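Local coordinates for takeout-like protein 1 (Epiphyas postvittana, PDB 3E8T) that probably carries hydrophobic small molecules in insects and holds a ubiquinone-8 molecule in a long internal pocket, at residues A[47-51]-A[52-56]; A[181-184]-A[185-189]. All coordinates share one frame; numbering follows the deposited sequence.

How the contacts relate
Contact 1 and contact 2 illustrate how one pocket end can be built from two kinds of secondary structure. Both are local and partly buried, each with one side toward ubiquinone-8 and another toward solvent. Contact 1 folds the neighbouring strands 42-51 and 54-77 into a hairpin, with aromatic and aliphatic packing on its inner face and a polar pair outside; contact 2 is the first two turns of helix 182-211, ruled by backbone bonds and water bridges. They meet directly: Phe189 packs against Phe49 and Leu54, while a probable hydrogen bond of 2.6 Å joins Ser52 OG to Glu188 OE1.

Contact 1: residues A[47-51]-A[52-56]; sequences FAFDL and SGLQF. With UQ8 (Ubiquinone-8), chain B.
Phe49 and Phe56 face each other across an antiparallel beta hairpin, where strand 42-51 turns back into strand 54-77 beside the tail end of the ubiquinone. The two are a hydrogen-bonded pair: Phe49 N reaches Phe56 O at 2.9 Å, and Phe56 N returns to Phe49 O at the same length. Their rings lie nearly parallel, planes 26° apart, but barely overlap. What covers the Phe49 ring is instead Phe56 CB, a CH-pi contact 3.7 Å from the ring centroid, while Leu54 CD2 comes up near the ring's edge. Because CG of Phe56 stands opposite its backbone N (chi1 -177°), the ring reaches past Phe49 to the ligand. There Phe56 CE1 lies 3.4 Å from C45 of the isoprenoid tail, with C40 and C41 over one ring face; C40 also sits at the edge of Phe49, 3.8 Å from its CE2. An alanine here would keep the CB over Phe49 but is likely to leave the tail without this aromatic wall and to open a gap beside Phe49 CE2 where the ring had packed. On the opposite face of the hairpin Asp50 and Gln55 run side by side, and Gln55 NE2 donates to Asp50 OD1 at 2.9 Å, meeting it from above the carboxylate plane. A water gives a second hydrogen bond to that oxygen, 2.7 Å from Asp50 OD1, and accepts one from Gly53 N, tying the carboxylate to the turn. Leu51 and Leu54 close the end with reciprocal backbone bonds, and Gly53 takes a conformation that would jam a side chain against the preceding carbonyl. The arrangement is a beta hairpin with a two-residue type I' turn, here lining one end of a lipid pocket.

Contact 2: residues A[181-184]-A[185-189]; sequences NWKQ and VSEEF. With UQ8 (Ubiquinone-8), chain B.
The Phe189 ring carries Glu188 CB over the centre of one face, 3.5 Å above its plane, and has Val185 CG1 in plane at its edge. On the Trp182 indole, Lys183 CB lies over one face, offset toward the rim, and the indole packs against strands 139-153 and 155-160. Between these rings run the first two turns of helix 182-211, which starts where Asn181 has left helix 168-180. Asn181 O takes the first i to i+4 bond, from Val185 N at 3.0 Å; the three that follow join Trp182 to Ser186, Lys183 to Glu187 and Gln184 to Glu188. In the fold shared with juvenile hormone binding proteins, such a helix is wrapped by a curled antiparallel sheet. Ser186 combines a helix bond with a ligand contact. With OG held between its backbone N and carbonyl carbon (chi1 76°), the hydroxyl donates to Lys183 O at 2.8 Å, making that carbonyl a double acceptor, while Ser186 CB touches C35 of the ubiquinone tail at 3.4 Å. One water bridges Ser186 OG and Lys183 NZ, whose charge is paired with Asp151. Another, 2.6 Å from Glu188 OE2, links it to Gln184 NE2; Ser52 takes the other carboxylate oxygen.

Contact 1: residues A[47-51]-A[52-56]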
# COMPACT_ATOMS: atom_id res chain seq x y z
N PHE A 47 -7.40 -12.45 1.18
CA PHE A 47 -8.55 -11.62 0.86
C PHE A 47 -9.20 -12.08 -0.42
O PHE A 47 -8.63 -12.84 -1.18
CB PHE A 47 -8.25 -10.12 0.85
CG PHE A 47 -7.37 -9.65 -0.27
CD1 PHE A 47 -7.89 -9.13 -1.43
CD2 PHE A 47 -6.01 -9.71 -0.19
CE1 PHE A 47 -7.08 -8.74 -2.47
CE2 PHE A 47 -5.21 -9.31 -1.21
CZ PHE A 47 -5.73 -8.82 -2.36
N ALA A 48 -10.41 -11.58 -0.61
CA ALA A 48 -11.17 -11.89 -1.80
C ALA A 48 -12.00 -10.69 -2.20
O ALA A 48 -12.30 -9.81 -1.36
CB ALA A 48 -12.10 -13.05 -1.52
N PHE A 49 -12.38 -10.62 -3.48
CA PHE A 49 -13.33 -9.63 -3.92
C PHE A 49 -14.17 -10.18 -5.06
O PHE A 49 -13.80 -11.15 -5.70
CB PHE A 49 -12.66 -8.28 -4.27
CG PHE A 49 -11.80 -8.29 -5.51
CD1 PHE A 49 -12.37 -8.37 -6.77
CD2 PHE A 49 -10.44 -8.20 -5.45
CE1 PHE A 49 -11.61 -8.36 -7.89
CE2 PHE A 49 -9.65 -8.20 -6.60
CZ PHE A 49 -10.24 -8.25 -7.80
N ASP A 50 -15.34 -9.58 -5.23
CA ASP A 50 -16.27 -9.92 -6.27
C ASP A 50 -16.74 -8.55 -6.79
O ASP A 50 -17.56 -7.89 -6.16
CB ASP A 50 -17.43 -10.72 -5.74
CG ASP A 50 -18.36 -11.19 -6.80
OD1 ASP A 50 -18.33 -10.69 -7.92
OD2 ASP A 50 -19.19 -12.11 -6.53
N LEU A 51 -16.14 -8.11 -7.89
CA LEU A 51 -16.32 -6.77 -8.45
C LEU A 51 -16.37 -6.81 -9.96
O LEU A 51 -15.55 -7.47 -10.59
CB LEU A 51 -15.20 -5.82 -8.03
CG LEU A 51 -15.02 -5.56 -6.54
CD1 LEU A 51 -13.69 -4.82 -6.35
CD2 LEU A 51 -16.20 -4.73 -5.94
N SER A 52 -17.33 -6.10 -10.55
CA SER A 52 -17.38 -5.95 -11.98
C SER A 52 -17.40 -7.28 -12.74
O SER A 52 -16.92 -7.36 -13.86
CB SER A 52 -16.28 -5.06 -12.48
OG SER A 52 -16.52 -3.73 -11.99
N GLY A 53 -17.95 -8.31 -12.12
CA GLY A 53 -18.01 -9.62 -12.74
C GLY A 53 -16.83 -10.55 -12.47
O GLY A 53 -16.91 -11.70 -12.90
N LEU A 54 -15.79 -10.06 -11.82
CA LEU A 54 -14.62 -10.85 -11.48
C LEU A 54 -14.70 -11.32 -10.04
O LEU A 54 -14.85 -10.49 -9.14
CB LEU A 54 -13.32 -10.04 -11.68
CG LEU A 54 -12.05 -10.73 -11.26
CD1 LEU A 54 -11.76 -11.95 -12.12
CD2 LEU A 54 -10.86 -9.73 -11.36
N GLN A 55 -14.56 -12.62 -9.83
CA GLN A 55 -14.34 -13.17 -8.52
C GLN A 55 -12.88 -13.54 -8.35
O GLN A 55 -12.36 -14.34 -9.12
CB GLN A 55 -15.20 -14.40 -8.30
CG GLN A 55 -16.69 -14.08 -8.28
CD GLN A 55 -17.31 -13.97 -9.64
OE1 GLN A 55 -17.15 -14.83 -10.48
NE2 GLN A 55 -18.03 -12.87 -9.88
N PHE A 56 -12.22 -12.93 -7.37
CA PHE A 56 -10.79 -13.07 -7.19
C PHE A 56 -10.46 -13.35 -5.74
O PHE A 56 -11.07 -12.77 -4.85
CB PHE A 56 -10.13 -11.74 -7.58
CG PHE A 56 -8.63 -11.74 -7.52
CD1 PHE A 56 -7.87 -12.26 -8.54
CD2 PHE A 56 -7.99 -11.17 -6.39
CE1 PHE A 56 -6.41 -12.23 -8.43
CE2 PHE A 56 -6.60 -11.13 -6.31
CZ PHE A 56 -5.86 -11.66 -7.32
C45 UQ8 B . -6.65 -12.05 -11.77
C44 UQ8 B . -7.22 -10.86 -12.54
C46 UQ8 B . -7.58 -11.30 -13.94
C43 UQ8 B . -6.27 -9.67 -12.59
C42 UQ8 B . -5.66 -9.39 -11.21
C41 UQ8 B . -6.73 -8.83 -10.29
C39 UQ8 B . -6.18 -7.66 -9.50
C40 UQ8 B . -6.20 -7.65 -7.97
C38 UQ8 B . -5.72 -6.56 -10.16
C37 UQ8 B . -5.19 -5.43 -9.55
C36 UQ8 B . -4.54 -4.63 -10.67
C34 UQ8 B . -3.74 -3.44 -10.17
C35 UQ8 B . -2.96 -2.80 -11.12
C33 UQ8 B . -3.74 -3.09 -8.82
C32 UQ8 B . -3.10 -2.02 -8.20
C31 UQ8 B . -2.85 -2.40 -6.72
C29 UQ8 B . -2.31 -1.25 -5.88
C30 UQ8 B . -2.92 0.18 -6.01
C28 UQ8 B . -1.26 -1.48 -5.00
C27 UQ8 B . -0.67 -0.52 -4.18
C26 UQ8 B . -0.13 -1.13 -2.88
C24 UQ8 B . 0.72 -0.11 -2.11
C25 UQ8 B . 2.08 0.34 -2.66
C23 UQ8 B . 0.25 0.40 -0.93
C22 UQ8 B . 0.89 1.33 -0.09
C21 UQ8 B . -0.03 1.77 1.04
C19 UQ8 B . 0.42 3.02 1.80
C20 UQ8 B . -0.63 3.50 2.80
C18 UQ8 B . 1.82 2.88 2.42
C17 UQ8 B . 2.18 4.12 3.25
C16 UQ8 B . 3.70 4.25 3.49
C14 UQ8 B . 3.93 5.26 4.61
C15 UQ8 B . 3.05 6.52 4.69
C13 UQ8 B . 4.91 5.04 5.59
C12 UQ8 B . 5.13 5.93 6.64
C11 UQ8 B . 6.58 5.90 7.17
C9 UQ8 B . 6.96 7.23 7.84
C10 UQ8 B . 5.73 8.07 8.22
C8 UQ8 B . 7.82 6.93 9.07
C7 UQ8 B . 7.11 7.22 10.39
C6 UQ8 B . 7.17 8.71 10.81
C1 UQ8 B . 6.01 9.33 11.29
C1M UQ8 B . 4.84 8.58 11.37
C2 UQ8 B . 6.00 10.68 11.68
O2 UQ8 B . 4.98 11.22 12.11
C3 UQ8 B . 7.17 11.42 11.60
O3 UQ8 B . 7.16 12.73 11.98
C3M UQ8 B . 7.37 12.83 13.39
C4 UQ8 B . 8.33 10.84 11.12
O4 UQ8 B . 9.47 11.59 11.04
C4M UQ8 B . 9.23 12.80 10.30
C5 UQ8 B . 8.33 9.49 10.72
O5 UQ8 B . 9.38 9.00 10.31
O HOH W 1 -19.20 -8.60 -9.48

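Contact 2: residues A[181-184]-A[185-189]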
# COMPACT_ATOMS: atom_id res chain seq x y z
N ASN A 181 -4.75 -3.70 -21.43
CA ASN A 181 -5.79 -2.96 -20.76
C ASN A 181 -5.41 -2.72 -19.30
O ASN A 181 -6.24 -2.60 -18.45
CB ASN A 181 -7.12 -3.70 -20.86
CG ASN A 181 -7.58 -3.82 -22.28
OD1 ASN A 181 -8.04 -2.85 -22.88
ND2 ASN A 181 -7.41 -5.01 -22.86
N TRP A 182 -4.10 -2.57 -19.08
CA TRP A 182 -3.61 -2.48 -17.72
C TRP A 182 -4.20 -1.33 -16.94
O TRP A 182 -4.46 -1.47 -15.75
CB TRP A 182 -2.05 -2.43 -17.70
CG TRP A 182 -1.46 -1.19 -18.26
CD1 TRP A 182 -1.04 -1.00 -19.56
CD2 TRP A 182 -1.26 0.06 -17.59
NE1 TRP A 182 -0.60 0.29 -19.70
CE2 TRP A 182 -0.75 0.95 -18.53
CE3 TRP A 182 -1.50 0.50 -16.28
CZ2 TRP A 182 -0.42 2.25 -18.21
CZ3 TRP A 182 -1.20 1.78 -15.98
CH2 TRP A 182 -0.70 2.66 -16.94
N LYS A 183 -4.39 -0.18 -17.57
CA LYS A 183 -4.87 0.96 -16.81
C LYS A 183 -6.31 0.76 -16.35
O LYS A 183 -6.66 0.96 -15.20
CB LYS A 183 -4.71 2.26 -17.62
CG LYS A 183 -5.11 3.51 -16.90
CD LYS A 183 -4.29 3.81 -15.69
CE LYS A 183 -4.72 5.14 -15.10
NZ LYS A 183 -3.84 5.46 -13.96
N GLN A 184 -7.16 0.30 -17.27
CA GLN A 184 -8.54 0.01 -16.93
C GLN A 184 -8.60 -1.04 -15.82
O GLN A 184 -9.40 -0.93 -14.90
CB GLN A 184 -9.28 -0.48 -18.17
CG GLN A 184 -10.69 -0.90 -17.88
CD GLN A 184 -11.49 -1.24 -19.11
OE1 GLN A 184 -10.92 -1.54 -20.15
NE2 GLN A 184 -12.78 -1.25 -18.97
N VAL A 185 -7.79 -2.12 -15.93
CA VAL A 185 -7.79 -3.15 -14.93
C VAL A 185 -7.38 -2.58 -13.58
O VAL A 185 -7.99 -2.90 -12.55
CB VAL A 185 -6.88 -4.32 -15.39
CG1 VAL A 185 -6.71 -5.34 -14.25
CG2 VAL A 185 -7.51 -5.00 -16.61
N SER A 186 -6.37 -1.70 -13.56
CA SER A 186 -5.96 -1.10 -12.30
C SER A 186 -7.09 -0.26 -11.68
O SER A 186 -7.27 -0.26 -10.45
CB SER A 186 -4.70 -0.26 -12.45
OG SER A 186 -4.92 1.00 -13.07
N GLU A 187 -7.85 0.45 -12.50
CA GLU A 187 -8.95 1.29 -11.96
C GLU A 187 -10.12 0.44 -11.49
O GLU A 187 -10.80 0.79 -10.54
CB GLU A 187 -9.44 2.31 -12.99
CG GLU A 187 -8.46 3.42 -13.24
CD GLU A 187 -9.09 4.76 -13.68
OE1 GLU A 187 -10.33 5.08 -13.53
OE2 GLU A 187 -8.23 5.55 -14.17
N GLU A 188 -10.36 -0.69 -12.11
CA GLU A 188 -11.45 -1.58 -11.67
C GLU A 188 -11.15 -2.31 -10.39
O GLU A 188 -12.04 -2.48 -9.57
CB GLU A 188 -11.73 -2.62 -12.73
CG GLU A 188 -12.49 -2.07 -13.89
CD GLU A 188 -13.98 -1.91 -13.65
OE1 GLU A 188 -14.49 -2.21 -12.56
OE2 GLU A 188 -14.65 -1.43 -14.58
N PHE A 189 -9.91 -2.76 -10.21
CA PHE A 189 -9.62 -3.75 -9.17
C PHE A 189 -8.56 -3.34 -8.19
O PHE A 189 -8.26 -4.10 -7.28
CB PHE A 189 -9.25 -5.08 -9.81
CG PHE A 189 -10.28 -5.59 -10.77
CD1 PHE A 189 -11.59 -5.82 -10.35
CD2 PHE A 189 -9.98 -5.74 -12.12
CE1 PHE A 189 -12.53 -6.23 -11.24
CE2 PHE A 189 -10.96 -6.19 -13.00
CZ PHE A 189 -12.24 -6.41 -12.55
C45 UQ8 B . -6.65 -12.05 -11.77
C44 UQ8 B . -7.22 -10.86 -12.54
C46 UQ8 B . -7.58 -11.30 -13.94
C43 UQ8 B . -6.27 -9.67 -12.59
C42 UQ8 B . -5.66 -9.39 -11.21
C41 UQ8 B . -6.73 -8.83 -10.29
C39 UQ8 B . -6.18 -7.66 -9.50
C40 UQ8 B . -6.20 -7.65 -7.97
C38 UQ8 B . -5.72 -6.56 -10.16
C37 UQ8 B . -5.19 -5.43 -9.55
C36 UQ8 B . -4.54 -4.63 -10.67
C34 UQ8 B . -3.74 -3.44 -10.17
C35 UQ8 B . -2.96 -2.80 -11.12
C33 UQ8 B . -3.74 -3.09 -8.82
C32 UQ8 B . -3.10 -2.02 -8.20
C31 UQ8 B . -2.85 -2.40 -6.72
C29 UQ8 B . -2.31 -1.25 -5.88
C30 UQ8 B . -2.92 0.18 -6.01
C28 UQ8 B . -1.26 -1.48 -5.00
C27 UQ8 B . -0.67 -0.52 -4.18
C26 UQ8 B . -0.13 -1.13 -2.88
C24 UQ8 B . 0.72 -0.11 -2.11
C25 UQ8 B . 2.08 0.34 -2.66
C23 UQ8 B . 0.25 0.40 -0.93
C22 UQ8 B . 0.89 1.33 -0.09
C21 UQ8 B . -0.03 1.77 1.04
C19 UQ8 B . 0.42 3.02 1.80
C20 UQ8 B . -0.63 3.50 2.80
C18 UQ8 B . 1.82 2.88 2.42
C17 UQ8 B . 2.18 4.12 3.25
C16 UQ8 B . 3.70 4.25 3.49
C14 UQ8 B . 3.93 5.26 4.61
C15 UQ8 B . 3.05 6.52 4.69
C13 UQ8 B . 4.91 5.04 5.59
C12 UQ8 B . 5.13 5.93 6.64
C11 UQ8 B . 6.58 5.90 7.17
C9 UQ8 B . 6.96 7.23 7.84
C10 UQ8 B . 5.73 8.07 8.22
C8 UQ8 B . 7.82 6.93 9.07
C7 UQ8 B . 7.11 7.22 10.39
C6 UQ8 B . 7.17 8.71 10.81
C1 UQ8 B . 6.01 9.33 11.29
C1M UQ8 B . 4.84 8.58 11.37
C2 UQ8 B . 6.00 10.68 11.68
O2 UQ8 B . 4.98 11.22 12.11
C3 UQ8 B . 7.17 11.42 11.60
O3 UQ8 B . 7.16 12.73 11.98
C3M UQ8 B . 7.37 12.83 13.39
C4 UQ8 B . 8.33 10.84 11.12
O4 UQ8 B . 9.47 11.59 11.04
C4M UQ8 B . 9.23 12.80 10.30
C5 UQ8 B . 8.33 9.49 10.72
O5 UQ8 B . 9.38 9.00 10.31
O HOH W 2 -4.42 3.47 -11.92
O HOH W 3 -6.36 7.04 -12.47
O HOH W 4 -13.87 0.04 -16.60